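Local coordinates for protein L-methionine gamma-lyase (Fusobacterium nucleatum subsp. nucleatum, PDB 6LXU) that belongs to the Cys/Met metabolism family of pyridoxal-phosphate-dependent enzymes and carries its cofactor covalently on a lysine, in a four-chain assembly, at residues A76-E81 / M195-K200; V184-T189 / L201-V206; T60-P65 / I235-L240. One frame throughout, in Å; residues are numbered along the deposited sequence.

Contact 1 of 3, residues A76-E81 / M195-K200; sequences ALEEGE and MQKPLK
Lys197 reaches back to Leu77 and Glu79 with an almost straight chain, all its torsions beyond CG being anti, and its NZ is gripped twice: Leu77 O accepts from Lys197 NZ at 2.9 Å, with the donor tilted from the carbonyl plane, and Glu79 OE2 meets the same Lys197 NZ at 2.7 Å. The second bond is a salt bridge through the anti lone pair of OE2, the one turned away from OE1. Lys200, bent at its third torsion (chi3 77°, which places CE), brings NZ to Glu79 OE1 at 3.2 Å on the syn side, 32° out of the carboxylate plane. One carboxylate thus serves two ammonium groups, and Lys8 adds a third charge at OE2. Glu79 owes its place to the end of helix 65-78, where its positive phi (59°) and the weak bond from Glu79 N to Ala76 O mark it as the C-prime residue of a Schellman motif; its CB faces the 195-200 loop. Glu78, bent at its second torsion, brings its carboxylate beside Lys197 and Pro198: OE2 bonds His208 and Asn188, while OE1 lies 3.5 Å from Pro198 CD. A water donates to both Glu78 OE1 and Glu78 O and accepts from Leu199 N, tying the helix end to the 3-10 turn. Beside it, Leu199 CD1 rests 3.6 Å from Gly80 CA.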
loop_
_atom_site.group_PDB
_atom_site.type_symbol
_atom_site.label_atom_id
_atom_site.label_comp_id
_atom_site.label_asym_id
_atom_site.label_seq_id
_atom_site.Cartn_x
_atom_site.Cartn_y
_atom_site.Cartn_z
ATOM N N ALA A 76 -8.217 -23.391 6.640
ATOM C CA ALA A 76 -7.466 -24.587 6.259
ATOM C C ALA A 76 -6.411 -24.949 7.292
ATOM O O ALA A 76 -6.215 -26.139 7.610
ATOM C CB ALA A 76 -6.831 -24.402 4.889
ATOM N N LEU A 77 -5.717 -23.947 7.832
ATOM C CA LEU A 77 -4.679 -24.192 8.828
ATOM C C LEU A 77 -5.215 -24.739 10.141
ATOM O O LEU A 77 -4.578 -25.606 10.744
ATOM C CB LEU A 77 -3.864 -22.922 9.083
ATOM C CG LEU A 77 -2.987 -22.484 7.903
ATOM C CD1 LEU A 77 -2.501 -21.060 8.109
ATOM C CD2 LEU A 77 -1.803 -23.415 7.677
ATOM N N GLU A 78 -6.367 -24.246 10.578
ATOM C CA GLU A 78 -7.018 -24.733 11.798
ATOM C C GLU A 78 -7.876 -25.984 11.571
ATOM O O GLU A 78 -8.406 -26.564 12.514
ATOM C CB GLU A 78 -7.885 -23.634 12.420
ATOM C CG GLU A 78 -7.102 -22.494 13.048
ATOM C CD GLU A 78 -6.424 -22.824 14.371
ATOM O OE1 GLU A 78 -6.543 -23.968 14.887
ATOM O OE2 GLU A 78 -5.720 -21.926 14.905
ATOM N N GLU A 79 -8.042 -26.359 10.303
ATOM C CA GLU A 79 -8.895 -27.484 9.893
ATOM C C GLU A 79 -10.343 -27.287 10.336
ATOM O O GLU A 79 -11.002 -28.211 10.826
ATOM C CB GLU A 79 -8.298 -28.823 10.340
ATOM C CG GLU A 79 -6.915 -29.059 9.746
ATOM C CD GLU A 79 -6.305 -30.384 10.148
ATOM O OE1 GLU A 79 -7.024 -31.404 10.169
ATOM O OE2 GLU A 79 -5.100 -30.399 10.438
ATOM N N GLY A 80 -10.833 -26.063 10.156
ATOM C CA GLY A 80 -12.228 -25.731 10.346
ATOM C C GLY A 80 -12.939 -25.412 9.053
ATOM O O GLY A 80 -12.325 -25.293 7.992
ATOM N N GLU A 81 -14.249 -25.234 9.144
ATOM C CA GLU A 81 -15.054 -25.047 7.944
ATOM C C GLU A 81 -14.922 -23.671 7.313
ATOM O O GLU A 81 -14.964 -23.549 6.097
ATOM C CB GLU A 81 -16.524 -25.286 8.238
ATOM C CG GLU A 81 -16.842 -26.711 8.673
ATOM C CD GLU A 81 -18.323 -26.979 8.887
ATOM O OE1 GLU A 81 -19.160 -26.076 8.705
ATOM O OE2 GLU A 81 -18.666 -28.138 9.238
ATOM N N MET A 195 1.274 -25.204 16.225
ATOM C CA MET A 195 1.415 -25.991 17.449
ATOM C C MET A 195 0.138 -26.632 17.944
ATOM O O MET A 195 0.210 -27.707 18.555
ATOM C CB MET A 195 1.995 -25.143 18.575
ATOM C CG MET A 195 3.408 -24.713 18.271
ATOM S SD MET A 195 4.122 -23.591 19.472
ATOM C CE MET A 195 4.367 -22.138 18.456
ATOM N N GLN A 196 -1.016 -26.006 17.747
ATOM C CA GLN A 196 -2.229 -26.420 18.444
ATOM C C GLN A 196 -3.409 -26.145 17.544
ATOM O O GLN A 196 -3.477 -25.066 16.946
ATOM C CB GLN A 196 -2.312 -25.579 19.715
ATOM C CG GLN A 196 -3.412 -25.884 20.702
ATOM C CD GLN A 196 -3.173 -25.154 22.011
ATOM O OE1 GLN A 196 -2.649 -25.726 22.966
ATOM N NE2 GLN A 196 -3.520 -23.869 22.053
ATOM N N LYS A 197 -4.326 -27.113 17.430
ATOM C CA LYS A 197 -5.516 -26.981 16.599
ATOM C C LYS A 197 -6.746 -27.289 17.453
ATOM O O LYS A 197 -7.224 -28.438 17.514
ATOM C CB LYS A 197 -5.437 -27.879 15.361
ATOM C CG LYS A 197 -4.271 -27.521 14.442
ATOM C CD LYS A 197 -4.413 -28.159 13.069
ATOM C CE LYS A 197 -3.139 -28.033 12.246
ATOM N NZ LYS A 197 -3.374 -28.296 10.802
ATOM N N PRO A 198 -7.241 -26.277 18.170
ATOM C CA PRO A 198 -8.292 -26.525 19.151
ATOM C C PRO A 198 -9.554 -27.178 18.590
ATOM O O PRO A 198 -10.220 -27.943 19.325
ATOM C CB PRO A 198 -8.579 -25.122 19.718
ATOM C CG PRO A 198 -7.289 -24.384 19.546
ATOM C CD PRO A 198 -6.755 -24.879 18.241
ATOM N N LEU A 199 -9.905 -26.909 17.342
ATOM C CA LEU A 199 -11.122 -27.509 16.789
ATOM C C LEU A 199 -11.028 -29.031 16.753
ATOM O O LEU A 199 -12.047 -29.718 16.915
ATOM C CB LEU A 199 -11.408 -26.969 15.388
ATOM C CG LEU A 199 -11.617 -25.450 15.302
ATOM C CD1 LEU A 199 -11.847 -25.047 13.863
ATOM C CD2 LEU A 199 -12.763 -24.958 16.178
ATOM N N LYS A 200 -9.822 -29.562 16.609
ATOM C CA LYS A 200 -9.627 -31.020 16.604
ATOM C C LYS A 200 -9.790 -31.631 17.988
ATOM O O LYS A 200 -9.883 -32.869 18.106
ATOM C CB LYS A 200 -8.263 -31.360 16.004
ATOM C CG LYS A 200 -8.104 -30.831 14.585
ATOM C CD LYS A 200 -6.813 -31.278 13.928
ATOM C CE LYS A 200 -6.886 -32.722 13.461
ATOM N NZ LYS A 200 -5.745 -33.062 12.579
HETATM O O HOH W 1 -8.291 -25.958 15.204
#

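Contact 2 of 3, residues V184-T189 / L201-V206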
loop_
_atom_site.group_PDB
_atom_site.type_symbol
_atom_site.label_atom_id
_atom_site.label_comp_id
_atom_site.label_asym_id
_atom_site.label_seq_id
_atom_site.Cartn_x
_atom_site.Cartn_y
_atom_site.Cartn_z
ATOM N N VAL A 184 -17.582 -23.416 23.274
ATOM C CA VAL A 184 -16.223 -23.288 23.744
ATOM C C VAL A 184 -15.445 -22.450 22.724
ATOM O O VAL A 184 -15.404 -22.788 21.541
ATOM C CB VAL A 184 -15.546 -24.662 23.949
ATOM C CG1 VAL A 184 -14.132 -24.477 24.492
ATOM C CG2 VAL A 184 -16.355 -25.531 24.904
ATOM N N ILE A 185 -14.840 -21.363 23.223
ATOM C CA ILE A 185 -14.090 -20.411 22.393
ATOM C C ILE A 185 -12.673 -20.404 22.921
ATOM O O ILE A 185 -12.471 -20.246 24.119
ATOM C CB ILE A 185 -14.703 -18.991 22.465
ATOM C CG1 ILE A 185 -16.180 -19.040 22.068
ATOM C CG2 ILE A 185 -13.911 -18.030 21.589
ATOM C CD1 ILE A 185 -16.918 -17.728 22.195
ATOM N N VAL A 186 -11.688 -20.556 22.030
ATOM C CA VAL A 186 -10.280 -20.547 22.421
ATOM C C VAL A 186 -9.512 -19.486 21.648
ATOM O O VAL A 186 -9.565 -19.446 20.421
ATOM C CB VAL A 186 -9.621 -21.921 22.194
ATOM C CG1 VAL A 186 -8.121 -21.876 22.443
ATOM C CG2 VAL A 186 -10.276 -22.936 23.100
ATOM N N ASP A 187 -8.766 -18.685 22.391
ATOM C CA ASP A 187 -7.790 -17.752 21.819
ATOM C C ASP A 187 -6.488 -18.516 21.617
ATOM O O ASP A 187 -5.777 -18.808 22.570
ATOM C CB ASP A 187 -7.644 -16.553 22.755
ATOM C CG ASP A 187 -6.670 -15.505 22.254
ATOM O OD1 ASP A 187 -5.855 -15.823 21.361
ATOM O OD2 ASP A 187 -6.712 -14.366 22.788
ATOM N N ASN A 188 -6.221 -18.857 20.351
ATOM C CA ASN A 188 -5.081 -19.684 19.949
ATOM C C ASN A 188 -3.901 -18.853 19.430
ATOM O O ASN A 188 -3.048 -19.367 18.709
ATOM C CB ASN A 188 -5.542 -20.692 18.880
ATOM C CG ASN A 188 -4.611 -21.887 18.720
ATOM O OD1 ASN A 188 -4.053 -22.376 19.704
ATOM N ND2 ASN A 188 -4.459 -22.368 17.479
ATOM N N THR A 189 -3.847 -17.579 19.825
ATOM C CA THR A 189 -2.821 -16.650 19.335
ATOM C C THR A 189 -1.394 -17.138 19.588
ATOM O O THR A 189 -0.583 -17.193 18.672
ATOM C CB THR A 189 -3.008 -15.260 19.966
ATOM O OG1 THR A 189 -4.272 -14.716 19.565
ATOM C CG2 THR A 189 -1.925 -14.297 19.534
ATOM N N LEU A 201 -9.839 -30.795 19.027
ATOM C CA LEU A 201 -10.007 -31.220 20.413
ATOM C C LEU A 201 -11.432 -31.019 20.924
ATOM O O LEU A 201 -11.688 -31.234 22.100
ATOM C CB LEU A 201 -9.009 -30.468 21.303
ATOM C CG LEU A 201 -7.551 -30.599 20.845
ATOM C CD1 LEU A 201 -6.660 -29.757 21.740
ATOM C CD2 LEU A 201 -7.067 -32.041 20.828
ATOM N N GLY A 202 -12.345 -30.611 20.049
ATOM C CA GLY A 202 -13.752 -30.410 20.407
ATOM C C GLY A 202 -14.160 -28.972 20.672
ATOM O O GLY A 202 -15.299 -28.727 21.029
ATOM N N VAL A 203 -13.252 -28.011 20.487
ATOM C CA VAL A 203 -13.582 -26.590 20.667
ATOM C C VAL A 203 -14.514 -26.149 19.537
ATOM O O VAL A 203 -14.427 -26.646 18.430
ATOM C CB VAL A 203 -12.271 -25.781 20.700
ATOM C CG1 VAL A 203 -12.490 -24.277 20.600
ATOM C CG2 VAL A 203 -11.486 -26.154 21.948
ATOM N N ASP A 204 -15.427 -25.215 19.822
ATOM C CA ASP A 204 -16.362 -24.747 18.807
ATOM C C ASP A 204 -15.825 -23.606 17.932
ATOM O O ASP A 204 -16.099 -23.584 16.750
ATOM C CB ASP A 204 -17.652 -24.289 19.462
ATOM C CG ASP A 204 -18.347 -25.413 20.188
ATOM O OD1 ASP A 204 -18.911 -26.291 19.502
ATOM O OD2 ASP A 204 -18.303 -25.434 21.423
ATOM N N ILE A 205 -15.116 -22.646 18.550
ATOM C CA ILE A 205 -14.661 -21.440 17.834
ATOM C C ILE A 205 -13.227 -21.159 18.247
ATOM O O ILE A 205 -12.916 -21.157 19.431
ATOM C CB ILE A 205 -15.533 -20.208 18.184
ATOM C CG1 ILE A 205 -17.024 -20.477 17.924
ATOM C CG2 ILE A 205 -15.037 -18.976 17.421
ATOM C CD1 ILE A 205 -17.948 -19.408 18.476
ATOM N N VAL A 206 -12.370 -20.889 17.257
ATOM C CA VAL A 206 -11.009 -20.439 17.495
ATOM C C VAL A 206 -10.907 -18.979 17.087
ATOM O O VAL A 206 -11.397 -18.593 16.022
ATOM C CB VAL A 206 -9.987 -21.276 16.701
ATOM C CG1 VAL A 206 -8.608 -20.620 16.676
ATOM C CG2 VAL A 206 -9.904 -22.668 17.297
#
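Val184 and Val186 pair with the chain around Ile205 through a parallel ladder. Val184 O accepts twice, from Ile205 N at 3.0 Å and from Asp204 N, whose more bent bond has an N-H...O angle of 133°. Val186 N then donates to Ile205 O at 2.9 Å. Beside the ladder, the Asp204 side chain takes the N-H of Val184: CG stands beside its own backbone N (chi1 -62°), and OD2 receives Val184 N at 2.8 Å through the anti lone pair, with the N-H...O angle close to straight at 170°. Ile185 and Ile205 form a bridge pair and lie side by side on one face of the sheet, with Ile185 CG1 4.0 Å from Ile205 CD1. On the face of Val186 and Val206, both methyls of Val203 reach Val186 CG2, Val203 CG1 at 3.6 Å, the two side chains crossing at about a right angle. Strands 183-187 and 205-209 are neighbours in the seven-stranded mixed sheet, joined by the beta-alpha-beta unit that runs through helix 192-195. Further out, helix 89-100 packs on the isoleucine face, and helix 169-176 covers Val184, Val186 and Val203. Asp204 is itself positioned by His177, at OD2, and by a salt bridge from OD1 to Arg228. At the end of the strand, Asp187 OD1 accepts Thr189 N at 3.1 Å in an Asx turn and also takes the Thr189 hydroxyl, while Asp187 OD2 and N1 of the cofactor-bearing residue 212 form a close polar pair, as in fold-type I pyridoxal-phosphate enzymes.

Contact 3 of 3, residues T60-P65 / I235-L240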
loop_
_atom_site.group_PDB
_atom_site.type_symbol
_atom_site.label_atom_id
_atom_site.label_comp_id
_atom_site.label_asym_id
_atom_site.label_seq_id
_atom_site.Cartn_x
_atom_site.Cartn_y
_atom_site.Cartn_z
ATOM N N THR A 60 -17.368 -4.299 0.894
ATOM C CA THR A 60 -16.249 -4.888 1.628
ATOM C C THR A 60 -16.539 -5.192 3.092
ATOM O O THR A 60 -15.988 -6.149 3.618
ATOM C CB THR A 60 -14.993 -4.032 1.423
ATOM O OG1 THR A 60 -14.597 -4.251 0.068
ATOM C CG2 THR A 60 -13.835 -4.388 2.357
ATOM N N ARG A 61 -17.438 -4.445 3.766
ATOM C CA ARG A 61 -17.787 -4.833 5.139
ATOM C C ARG A 61 -18.398 -6.241 5.208
ATOM O O ARG A 61 -18.181 -6.950 6.189
ATOM C CB ARG A 61 -18.697 -3.797 5.810
ATOM C CG ARG A 61 -19.197 -4.181 7.210
ATOM C CD ARG A 61 -19.462 -2.979 8.140
ATOM N NE ARG A 61 -20.231 -1.930 7.483
ATOM C CZ ARG A 61 -21.531 -2.008 7.182
ATOM N NH1 ARG A 61 -22.254 -3.067 7.552
ATOM N NH2 ARG A 61 -22.107 -1.042 6.488
ATOM N N LEU A 62 -19.139 -6.631 4.169
ATOM C CA LEU A 62 -19.703 -7.992 4.080
ATOM C C LEU A 62 -18.661 -9.035 3.715
ATOM O O LEU A 62 -18.709 -10.167 4.231
ATOM C CB LEU A 62 -20.837 -8.043 3.063
ATOM C CG LEU A 62 -22.044 -7.159 3.348
ATOM C CD1 LEU A 62 -23.050 -7.215 2.207
ATOM C CD2 LEU A 62 -22.704 -7.522 4.659
ATOM N N GLY A 63 -17.733 -8.677 2.835
ATOM C CA GLY A 63 -16.714 -9.588 2.341
ATOM C C GLY A 63 -15.997 -8.978 1.165
ATOM O O GLY A 63 -16.499 -8.068 0.528
ATOM N N ASN A 64 -14.800 -9.503 0.882
ATOM C CA ASN A 64 -13.927 -8.951 -0.145
ATOM C C ASN A 64 -13.056 -10.104 -0.652
ATOM O O ASN A 64 -12.636 -10.921 0.145
ATOM C CB ASN A 64 -13.073 -7.835 0.497
ATOM C CG ASN A 64 -12.019 -7.274 -0.427
ATOM O OD1 ASN A 64 -11.015 -7.925 -0.715
ATOM N ND2 ASN A 64 -12.226 -6.040 -0.889
ATOM N N PRO A 65 -12.773 -10.152 -1.966
ATOM C CA PRO A 65 -12.043 -11.330 -2.461
ATOM C C PRO A 65 -10.645 -11.518 -1.869
ATOM O O PRO A 65 -10.230 -12.651 -1.650
ATOM C CB PRO A 65 -12.025 -11.166 -3.976
ATOM C CG PRO A 65 -12.715 -9.902 -4.276
ATOM C CD PRO A 65 -13.226 -9.269 -3.043
ATOM N N ILE A 235 -21.539 -14.776 12.866
ATOM C CA ILE A 235 -20.486 -13.850 13.314
ATOM C C ILE A 235 -20.224 -12.785 12.233
ATOM O O ILE A 235 -20.090 -11.591 12.549
ATOM C CB ILE A 235 -19.219 -14.604 13.723
ATOM C CG1 ILE A 235 -19.504 -15.503 14.931
ATOM C CG2 ILE A 235 -18.090 -13.624 14.056
ATOM C CD1 ILE A 235 -18.418 -16.513 15.203
ATOM N N ARG A 236 -20.206 -13.185 10.968
ATOM C CA ARG A 236 -20.012 -12.252 9.863
ATOM C C ARG A 236 -21.167 -11.270 9.716
ATOM O O ARG A 236 -20.953 -10.057 9.617
ATOM C CB ARG A 236 -19.839 -13.005 8.541
ATOM C CG ARG A 236 -19.653 -12.112 7.324
ATOM C CD ARG A 236 -19.681 -12.912 6.032
ATOM N NE ARG A 236 -18.572 -13.850 5.974
ATOM C CZ ARG A 236 -17.330 -13.568 5.593
ATOM N NH1 ARG A 236 -17.012 -12.340 5.156
ATOM N NH2 ARG A 236 -16.414 -14.519 5.621
ATOM N N PHE A 237 -22.387 -11.793 9.633
ATOM C CA PHE A 237 -23.537 -10.977 9.276
ATOM C C PHE A 237 -24.242 -10.305 10.444
ATOM O O PHE A 237 -25.145 -9.499 10.209
ATOM C CB PHE A 237 -24.525 -11.797 8.429
ATOM C CG PHE A 237 -23.972 -12.214 7.081
ATOM C CD1 PHE A 237 -23.417 -11.285 6.200
ATOM C CD2 PHE A 237 -24.002 -13.542 6.685
ATOM C CE1 PHE A 237 -22.926 -11.672 4.954
ATOM C CE2 PHE A 237 -23.524 -13.925 5.440
ATOM C CZ PHE A 237 -22.982 -12.996 4.579
ATOM N N VAL A 238 -23.837 -10.611 11.673
ATOM C CA VAL A 238 -24.355 -9.937 12.862
ATOM C C VAL A 238 -23.222 -9.198 13.566
ATOM O O VAL A 238 -23.188 -7.948 13.576
ATOM C CB VAL A 238 -25.089 -10.912 13.810
ATOM C CG1 VAL A 238 -25.591 -10.174 15.045
ATOM C CG2 VAL A 238 -26.246 -11.601 13.084
ATOM N N GLY A 239 -22.287 -9.948 14.129
ATOM C CA GLY A 239 -21.208 -9.365 14.922
ATOM C C GLY A 239 -20.374 -8.365 14.152
ATOM O O GLY A 239 -20.258 -7.196 14.546
ATOM N N LEU A 240 -19.804 -8.803 13.047
ATOM C CA LEU A 240 -18.960 -7.933 12.226
ATOM C C LEU A 240 -19.778 -6.869 11.505
ATOM O O LEU A 240 -19.444 -5.677 11.546
ATOM C CB LEU A 240 -18.164 -8.772 11.227
ATOM C CG LEU A 240 -17.360 -8.019 10.160
ATOM C CD1 LEU A 240 -16.325 -7.068 10.747
ATOM C CD2 LEU A 240 -16.673 -9.017 9.238
HETATM O O HOH W 2 -20.349 -8.083 7.533
#
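Leu62 and Phe237 bring the loop 60-65 to within 7.1 Å, CA to CA, of helix 229-244, which here makes a wider pi-type turn marked by the bond from Leu240 N to Ile235 O. Arg236 supplies the direct polar link. Its NH1 donates to Leu62 O at 2.9 Å with an N-H...O angle of 154°, and the oxygen lies near the guanidinium plane, 14° out of it, at the edge of the group. CG is anti to the backbone N and the chain bends at chi3 (-64°), the torsion that places NE. Arg236 CD meanwhile sits 3.6 Å above one face of the Phe237 ring, offset toward the rim. Leu62 comes to that ring at its edge: CD2 is 4.1 Å from Phe237 CD1, and the two side chains cross at about a right angle. Leu240 CD2 approaches Arg61 O at 4.0 Å, and a water donates to both Arg61 O and Arg236 O, a second polar bridge between loop and helix. Within the loop, Asn64 ND2 bonds Thr60 OG1 at 3.1 Å, almost in the amide plane, and Asn64 holds the N-cap position of helix 65-78. Arg61 sends its NE to the cofactor-lysine side chain of a neighbouring subunit, consistent with a cofactor site completed across the subunit boundary. Because Arg236 NH2 also salt-bridges Glu71, the guanidinium spans loop, helix 65-78 and helix 229-244; Glu71 would balance its positive charge and, with Leu62 O, probably fixes its orientation.

Contacts 1 and 2 are neighbours, their centres 9 Å apart, and their segments alternate along the chain. They meet at Asn188, which joins them through Gln196 and Glu78; Gln196 NE2 lies 2.8 Å from Asn188 OD1, a probable hydrogen bond. Contact 3 lies farther out, its centre about 21 Å from that of contact 1 and 20 Å from that of contact 2; in sequence its two segments enclose both. Helix 65-78 connects contacts 3 and 1, starting at the loop 60-65 and running to the 76-81 segment. Contact 2 joins two central strands of the seven-stranded sheet. It brings Asp187 close to the cofactor within the chain, while contact 3 carries Arg61 to that of a neighbouring subunit.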